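Local coordinates for kynurenine formamidase (Bacillus anthracis, PDB 4CO9) that catalyses the zinc-dependent hydrolysis of N-formyl-L-kynurenine to L-kynurenine and formate, a step of tryptophan degradation through the kynurenine pathway, at the interface of chains A and B. Sequence-based numbering; all coordinates share one arbitrary frame. Chains: chain A/B, Kynurenine formamidase.

Contact 1: the interface of chains A and B. Residues chain A 79, 190, 192, 205, 207; chain B 79, 190, 192, 205, 207.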
ATOM      1  N   VAL A  79      -7.042   4.981  -7.818  1.00 10.69           N
ATOM      2  CA  VAL A  79      -6.542   6.337  -7.657  1.00 11.15           C
ATOM      3  C   VAL A  79      -7.414   7.288  -8.464  1.00 11.85           C
ATOM      4  O   VAL A  79      -7.556   7.116  -9.673  1.00 12.55           O
ATOM      5  CB  VAL A  79      -5.090   6.479  -8.159  1.00 11.22           C
ATOM      6  CG1 VAL A  79      -4.564   7.882  -7.870  1.00 11.30           C
ATOM      7  CG2 VAL A  79      -4.185   5.440  -7.502  1.00 11.49           C
ATOM      8  N   ILE A 190      -6.580   7.702  -2.881  1.00  9.43           N
ATOM      9  CA  ILE A 190      -5.565   6.699  -3.197  1.00  8.96           C
ATOM     10  C   ILE A 190      -5.816   5.504  -2.282  1.00  8.67           C
ATOM     11  O   ILE A 190      -5.885   5.653  -1.057  1.00  8.30           O
ATOM     12  CB  ILE A 190      -4.140   7.212  -2.941  1.00  9.37           C
ATOM     13  CG1 ILE A 190      -3.863   8.479  -3.773  1.00  9.68           C
ATOM     14  CG2 ILE A 190      -3.121   6.125  -3.270  1.00  9.29           C
ATOM     15  CD1 ILE A 190      -2.607   9.208  -3.352  1.00  9.93           C
ATOM     16  N   LEU A 192      -4.283   1.837  -3.033  1.00  7.93           N
ATOM     17  CA  LEU A 192      -3.676   0.900  -3.971  1.00  8.07           C
ATOM     18  C   LEU A 192      -3.375  -0.453  -3.342  1.00  7.89           C
ATOM     19  O   LEU A 192      -2.768  -0.512  -2.275  1.00  8.00           O
ATOM     20  CB  LEU A 192      -2.369   1.479  -4.524  1.00  8.31           C
ATOM     21  CG  LEU A 192      -2.509   2.558  -5.598  1.00  8.52           C
ATOM     22  CD1 LEU A 192      -1.265   3.426  -5.630  1.00  8.51           C
ATOM     23  CD2 LEU A 192      -2.760   1.927  -6.957  1.00  8.71           C
ATOM     24  N   ARG A 205      -3.093   1.386   2.048  1.00  6.57           N
ATOM     25  CA  ARG A 205      -3.111   2.645   2.771  1.00  6.57           C
ATOM     26  C   ARG A 205      -4.035   3.557   1.998  1.00  6.78           C
ATOM     27  O   ARG A 205      -3.674   4.065   0.932  1.00  6.86           O
ATOM     28  CB  ARG A 205      -1.725   3.264   2.879  1.00  6.58           C
ATOM     29  CG  ARG A 205      -1.672   4.476   3.812  1.00  6.56           C
ATOM     30  CD  ARG A 205      -1.882   4.044   5.247  1.00  6.62           C
ATOM     31  NE  ARG A 205      -1.781   5.126   6.219  1.00  6.70           N
ATOM     32  CZ  ARG A 205      -0.648   5.608   6.718  1.00  6.74           C
ATOM     33  NH1 ARG A 205       0.538   5.164   6.314  1.00  6.88           N
ATOM     34  NH2 ARG A 205      -0.703   6.574   7.613  1.00  6.82           N
ATOM     35  N   VAL A 207      -5.868   6.957   1.574  1.00  7.54           N
ATOM     36  CA  VAL A 207      -5.803   8.366   1.931  1.00  7.88           C
ATOM     37  C   VAL A 207      -6.645   9.185   0.959  1.00  8.21           C
ATOM     38  O   VAL A 207      -6.880   8.770  -0.176  1.00  7.90           O
ATOM     39  CB  VAL A 207      -4.349   8.905   1.905  1.00  7.89           C
ATOM     40  CG1 VAL A 207      -3.466   8.126   2.856  1.00  7.91           C
ATOM     41  CG2 VAL A 207      -3.767   8.853   0.497  1.00  8.13           C
TER
ATOM     42  N   VAL B  79       3.742  10.959  -1.461  1.00  9.08           N
ATOM     43  CA  VAL B  79       2.865  11.275  -2.598  1.00  8.89           C
ATOM     44  C   VAL B  79       3.233  12.652  -3.143  1.00  8.92           C
ATOM     45  O   VAL B  79       3.231  13.648  -2.401  1.00  8.72           O
ATOM     46  CB  VAL B  79       1.387  11.321  -2.193  1.00  9.22           C
ATOM     47  CG1 VAL B  79       0.513  11.555  -3.418  1.00  9.36           C
ATOM     48  CG2 VAL B  79       0.971  10.039  -1.484  1.00  9.22           C
ATOM     49  N   ILE B 190       3.289   7.851  -6.171  1.00  7.97           N
ATOM     50  CA  ILE B 190       2.584   7.366  -4.990  1.00  7.61           C
ATOM     51  C   ILE B 190       3.336   6.136  -4.479  1.00  7.66           C
ATOM     52  O   ILE B 190       3.583   5.196  -5.239  1.00  7.73           O
ATOM     53  CB  ILE B 190       1.137   6.971  -5.301  1.00  7.53           C
ATOM     54  CG1 ILE B 190       0.359   8.153  -5.897  1.00  7.41           C
ATOM     55  CG2 ILE B 190       0.447   6.466  -4.040  1.00  7.44           C
ATOM     56  CD1 ILE B 190      -0.970   7.760  -6.499  1.00  7.38           C
ATOM     57  N   LEU B 192       2.896   4.738  -0.733  1.00  6.80           N
ATOM     58  CA  LEU B 192       2.449   4.900   0.649  1.00  6.86           C
ATOM     59  C   LEU B 192       2.681   3.670   1.513  1.00  6.80           C
ATOM     60  O   LEU B 192       2.310   2.564   1.127  1.00  7.08           O
ATOM     61  CB  LEU B 192       0.962   5.214   0.676  1.00  6.77           C
ATOM     62  CG  LEU B 192       0.589   6.640   0.288  1.00  6.95           C
ATOM     63  CD1 LEU B 192      -0.838   6.681  -0.204  1.00  7.11           C
ATOM     64  CD2 LEU B 192       0.788   7.585   1.456  1.00  7.02           C
ATOM     65  N   ARG B 205       2.748  -0.178  -2.730  1.00  7.14           N
ATOM     66  CA  ARG B 205       2.510  -0.196  -4.157  1.00  7.19           C
ATOM     67  C   ARG B 205       2.980   1.143  -4.687  1.00  7.12           C
ATOM     68  O   ARG B 205       2.308   2.161  -4.516  1.00  7.18           O
ATOM     69  CB  ARG B 205       1.050  -0.413  -4.484  1.00  7.14           C
ATOM     70  CG  ARG B 205       0.811  -0.669  -5.968  1.00  7.18           C
ATOM     71  CD  ARG B 205       1.375  -2.020  -6.371  1.00  7.09           C
ATOM     72  NE  ARG B 205       1.121  -2.395  -7.760  1.00  7.24           N
ATOM     73  CZ  ARG B 205       0.006  -2.964  -8.220  1.00  7.26           C
ATOM     74  NH1 ARG B 205      -1.048  -3.163  -7.433  1.00  7.20           N
ATOM     75  NH2 ARG B 205      -0.072  -3.288  -9.499  1.00  7.31           N
ATOM     76  N   VAL B 207       3.590   3.550  -7.677  1.00  7.37           N
ATOM     77  CA  VAL B 207       3.180   3.854  -9.035  1.00  7.72           C
ATOM     78  C   VAL B 207       3.558   5.298  -9.381  1.00  8.11           C
ATOM     79  O   VAL B 207       3.712   6.137  -8.492  1.00  7.85           O
ATOM     80  CB  VAL B 207       1.659   3.683  -9.217  1.00  7.66           C
ATOM     81  CG1 VAL B 207       1.235   2.262  -8.896  1.00  7.65           C
ATOM     82  CG2 VAL B 207       0.886   4.664  -8.361  1.00  7.59           C
TER

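Contact 2: the interface of chains A and B. Residues chain A 10, 12-13, 15, 204-205; chain B 71, 75, 192-195.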
ATOM      1  N   ASP A  10      -5.302  10.617   6.200  1.00  9.48           N
ATOM      2  CA  ASP A  10      -5.323   9.170   6.422  1.00  9.26           C
ATOM      3  C   ASP A  10      -6.743   8.700   6.728  1.00  9.35           C
ATOM      4  O   ASP A  10      -7.387   9.220   7.649  1.00  9.75           O
ATOM      5  CB  ASP A  10      -4.388   8.842   7.592  1.00  9.09           C
ATOM      6  CG  ASP A  10      -4.066   7.364   7.726  1.00  8.99           C
ATOM      7  OD1 ASP A  10      -4.522   6.544   6.896  1.00  8.70           O
ATOM      8  OD2 ASP A  10      -3.328   7.017   8.681  1.00  8.67           O
ATOM      9  N   SER A  12      -7.193   5.174   6.904  1.00  8.18           N
ATOM     10  CA  SER A  12      -6.884   3.772   7.139  1.00  8.18           C
ATOM     11  C   SER A  12      -6.909   3.436   8.632  1.00  8.10           C
ATOM     12  O   SER A  12      -6.628   4.283   9.472  1.00  7.86           O
ATOM     13  CB  SER A  12      -5.502   3.435   6.593  1.00  8.06           C
ATOM     14  OG  SER A  12      -5.380   3.787   5.225  1.00  7.98           O
ATOM     15  N   GLN A  13      -7.258   2.190   8.943  1.00  8.23           N
ATOM     16  CA  GLN A  13      -7.200   1.690  10.314  1.00  8.45           C
ATOM     17  C   GLN A  13      -5.758   1.347  10.711  1.00  8.46           C
ATOM     18  O   GLN A  13      -5.061   0.681   9.963  1.00  8.18           O
ATOM     19  CB  GLN A  13      -8.082   0.452  10.460  1.00  8.94           C
ATOM     20  CG  GLN A  13      -9.567   0.714  10.299  1.00  9.40           C
ATOM     21  CD  GLN A  13     -10.432  -0.499  10.540  1.00 10.07           C
ATOM     22  OE1 GLN A  13      -9.962  -1.630  10.524  1.00 10.18           O
ATOM     23  NE2 GLN A  13     -11.718  -0.268  10.775  1.00 10.25           N
ATOM     24  N   LEU A  15      -2.759  -0.641  11.907  1.00  8.42           N
ATOM     25  CA  LEU A  15      -2.469  -2.055  11.926  1.00  8.70           C
ATOM     26  C   LEU A  15      -1.497  -2.343  13.065  1.00  9.02           C
ATOM     27  O   LEU A  15      -0.363  -1.881  13.057  1.00  9.10           O
ATOM     28  CB  LEU A  15      -1.864  -2.500  10.600  1.00  8.53           C
ATOM     29  CG  LEU A  15      -2.799  -2.512   9.381  1.00  8.53           C
ATOM     30  CD1 LEU A  15      -1.966  -2.779   8.126  1.00  8.63           C
ATOM     31  CD2 LEU A  15      -3.895  -3.566   9.519  1.00  8.32           C
ATOM     32  N   VAL A 204      -4.337  -2.001   2.181  1.00  6.61           N
ATOM     33  CA  VAL A 204      -3.974  -0.782   1.476  1.00  6.64           C
ATOM     34  C   VAL A 204      -3.814   0.350   2.468  1.00  6.51           C
ATOM     35  O   VAL A 204      -4.307   0.275   3.606  1.00  6.46           O
ATOM     36  CB  VAL A 204      -5.041  -0.368   0.438  1.00  6.64           C
ATOM     37  CG1 VAL A 204      -5.306  -1.494  -0.546  1.00  6.73           C
ATOM     38  CG2 VAL A 204      -6.332   0.079   1.113  1.00  6.61           C
ATOM     39  N   ARG A 205      -3.093   1.386   2.048  1.00  6.57           N
ATOM     40  CA  ARG A 205      -3.111   2.645   2.771  1.00  6.57           C
ATOM     41  C   ARG A 205      -4.035   3.557   1.998  1.00  6.78           C
ATOM     42  O   ARG A 205      -3.674   4.065   0.932  1.00  6.86           O
ATOM     43  CB  ARG A 205      -1.725   3.264   2.879  1.00  6.58           C
ATOM     44  CG  ARG A 205      -1.672   4.476   3.812  1.00  6.56           C
ATOM     45  CD  ARG A 205      -1.882   4.044   5.247  1.00  6.62           C
ATOM     46  NE  ARG A 205      -1.781   5.126   6.219  1.00  6.70           N
ATOM     47  CZ  ARG A 205      -0.648   5.608   6.718  1.00  6.74           C
ATOM     48  NH1 ARG A 205       0.538   5.164   6.314  1.00  6.88           N
ATOM     49  NH2 ARG A 205      -0.703   6.574   7.613  1.00  6.82           N
TER
ATOM     50  N   LEU B  71       3.998   4.053  11.118  1.00  9.27           N
ATOM     51  CA  LEU B  71       2.814   4.898  11.238  1.00  9.43           C
ATOM     52  C   LEU B  71       3.172   6.334  11.634  1.00  9.60           C
ATOM     53  O   LEU B  71       2.392   7.267  11.387  1.00  9.73           O
ATOM     54  CB  LEU B  71       1.808   4.305  12.226  1.00  9.31           C
ATOM     55  CG  LEU B  71       0.432   4.979  12.357  1.00  9.33           C
ATOM     56  CD1 LEU B  71      -0.263   5.121  11.016  1.00  9.09           C
ATOM     57  CD2 LEU B  71      -0.458   4.208  13.324  1.00  9.45           C
ATOM     58  N   ILE B  75       2.917  11.006   5.813  1.00 11.19           N
ATOM     59  CA  ILE B  75       2.409  10.497   4.531  1.00 11.00           C
ATOM     60  C   ILE B  75       2.620  11.441   3.344  1.00 10.62           C
ATOM     61  O   ILE B  75       2.717  10.982   2.203  1.00 10.55           O
ATOM     62  CB  ILE B  75       0.927  10.069   4.590  1.00 10.90           C
ATOM     63  CG1 ILE B  75       0.010  11.217   5.012  1.00 10.73           C
ATOM     64  CG2 ILE B  75       0.776   8.870   5.506  1.00 11.25           C
ATOM     65  CD1 ILE B  75      -1.462  10.879   4.929  1.00 10.81           C
ATOM     66  N   LEU B 192       2.896   4.738  -0.733  1.00  6.80           N
ATOM     67  CA  LEU B 192       2.449   4.900   0.649  1.00  6.86           C
ATOM     68  C   LEU B 192       2.681   3.670   1.513  1.00  6.80           C
ATOM     69  O   LEU B 192       2.310   2.564   1.127  1.00  7.08           O
ATOM     70  CB  LEU B 192       0.962   5.214   0.676  1.00  6.77           C
ATOM     71  CG  LEU B 192       0.589   6.640   0.288  1.00  6.95           C
ATOM     72  CD1 LEU B 192      -0.838   6.681  -0.204  1.00  7.11           C
ATOM     73  CD2 LEU B 192       0.788   7.585   1.456  1.00  7.02           C
ATOM     74  N   PRO B 193       3.256   3.860   2.704  1.00  6.97           N
ATOM     75  CA  PRO B 193       3.335   2.725   3.624  1.00  6.88           C
ATOM     76  C   PRO B 193       1.967   2.350   4.196  1.00  6.81           C
ATOM     77  O   PRO B 193       1.095   3.214   4.331  1.00  6.60           O
ATOM     78  CB  PRO B 193       4.239   3.216   4.742  1.00  6.87           C
ATOM     79  CG  PRO B 193       4.306   4.697   4.612  1.00  6.98           C
ATOM     80  CD  PRO B 193       3.851   5.087   3.251  1.00  6.85           C
ATOM     81  N   LEU B 194       1.785   1.062   4.489  1.00  6.67           N
ATOM     82  CA  LEU B 194       0.635   0.610   5.254  1.00  6.55           C
ATOM     83  C   LEU B 194       0.684   1.245   6.648  1.00  6.47           C
ATOM     84  O   LEU B 194       1.751   1.676   7.115  1.00  6.30           O
ATOM     85  CB  LEU B 194       0.635  -0.908   5.362  1.00  6.57           C
ATOM     86  CG  LEU B 194       0.530  -1.692   4.051  1.00  6.61           C
ATOM     87  CD1 LEU B 194       0.585  -3.187   4.333  1.00  6.54           C
ATOM     88  CD2 LEU B 194      -0.755  -1.340   3.310  1.00  6.63           C
ATOM     89  N   ALA B 195      -0.468   1.321   7.299  1.00  6.60           N
ATOM     90  CA  ALA B 195      -0.578   2.027   8.563  1.00  6.64           C
ATOM     91  C   ALA B 195      -0.068   1.168   9.728  1.00  6.76           C
ATOM     92  O   ALA B 195      -0.787   0.942  10.694  1.00  6.88           O
ATOM     93  CB  ALA B 195      -2.013   2.462   8.792  1.00  6.79           C
TER
HETATM   94  O   HOH W   1      -3.189   0.660   5.997  1.00  8.88           O

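Contact 1: the interface of chains A and B
An apolar seam around the two-fold axis joins A:Ile190 and A:Leu192 to B:Ile190 and B:Leu192, and forms part of the homodimer interface of this KynB-family member of the Cyclase 1 superfamily. Within this patch the chains meet through carbon, and no polar atom pairs across it. At the axis the two Ile190 side chains point at each other tip to tip and touch along both branches. The gamma-methyls CG2 of A:Ile190 and B:Ile190 lie 3.7 Å apart, and the delta-methyls CD1 of the same two residues 3.8 Å. In each chain CG1 stands anti to the carbonyl carbon (chi1 -58°) and CD1 continues it in an extended chain, which carries the long branch past its twin to Val79 of the partner. There CD1 of B:Ile190 meets CG1 of A:Val79 end on at 3.8 Å.

Leu192 sits in the loop that follows strand 185-190 and uses one branch of its fork for most of this packing. CD1 of A:Leu192 touches two methyls of chain B: CG2 of B:Val207, approached tip to tip at 3.7 Å, and CG2 of B:Ile190, at 3.8 Å, where the side chains cross at about a right angle. B:Val207 offers the methyl held between its backbone N and carbonyl carbon, with CG1 anti to that carbon (chi1 -59°). The exchanged pair, A:Val207 CG2 and B:Leu192 CD1, has the same 3.7 Å spacing. At either flank the seam ends on aliphatic arginine stem: CB of A:Leu192 rests 3.9 Å from CB of B:Arg205, the two side chains nearly perpendicular. Contact through these methylenes leaves the guanidinium to reach past the hydrocarbon layer. Within this patch Ile190 and Leu192 of either chain each bury 44 to 52 Å².

Contact 2: the interface of chains A and B
The loop B:192-195, which follows strand 185-190, receives the side chain of A:Arg205 across the dimer interface. NH1 of A:Arg205 donates to the backbone carbonyl O of B:Pro193 at 2.8 Å. This oxygen lies in the guanidinium plane, whereas the nitrogen stands above the carbonyl plane, 45° out of it. The stem, with CG anti to the backbone N and a bend at chi2 (69°), curls around the same oxygen.

A:Asp10, from the same chain, fixes the rotation of the guanidinium side-on: NE reaches OD1, and NH2 makes a salt bridge to OD2 at 2.9 Å. Both acceptors lie close to the guanidinium plane but are met from above the carboxylate plane. The backbone N of A:Ser12 bonds OD1 from the opposite face to NE and so helps position the carboxylate as a second-shell support.

CB of B:Ala195 lies over one guanidinium face, 3.7 Å above the plane and offset toward the rim. B:Ile75 crosses the arginine at about a right angle, bringing CG2 to 3.4 Å from NH2, while CD1 of B:Leu71 approaches this nitrogen too.

Beyond the arginine, the backbone N of A:Leu15 donates to O of B:Ala195 at 2.8 Å, nearly straight at the hydrogen (174°). A water links O of A:Val204 to N of B:Ala195, and CD2 of B:Leu194 packs against the backbone of A:Val204. A:Arg205 lies between strands 201-203 and 207-210, beside strand 9-10 and its following loop, and reaches toward the 3-10 helices 70-72 and 75-78 of chain B.

Contact 1 and contact 2 are neighbouring patches of one two-fold interface, their C-alpha centres about 9 Å apart, and they share A:Arg205 and B:Leu192. The arginine joins them: its first methylenes close the apolar seam of contact 1, and its charged end makes the polar bonds of contact 2. Because the dimer is symmetric, the arginine contact has a twin with the chains exchanged, so contact 1 is flanked by two such arginines. The centres lie about 21 and 20 Å from A:His62, the probable proton donor/acceptor, which suggests a role in assembly rather than direct participation in catalysis.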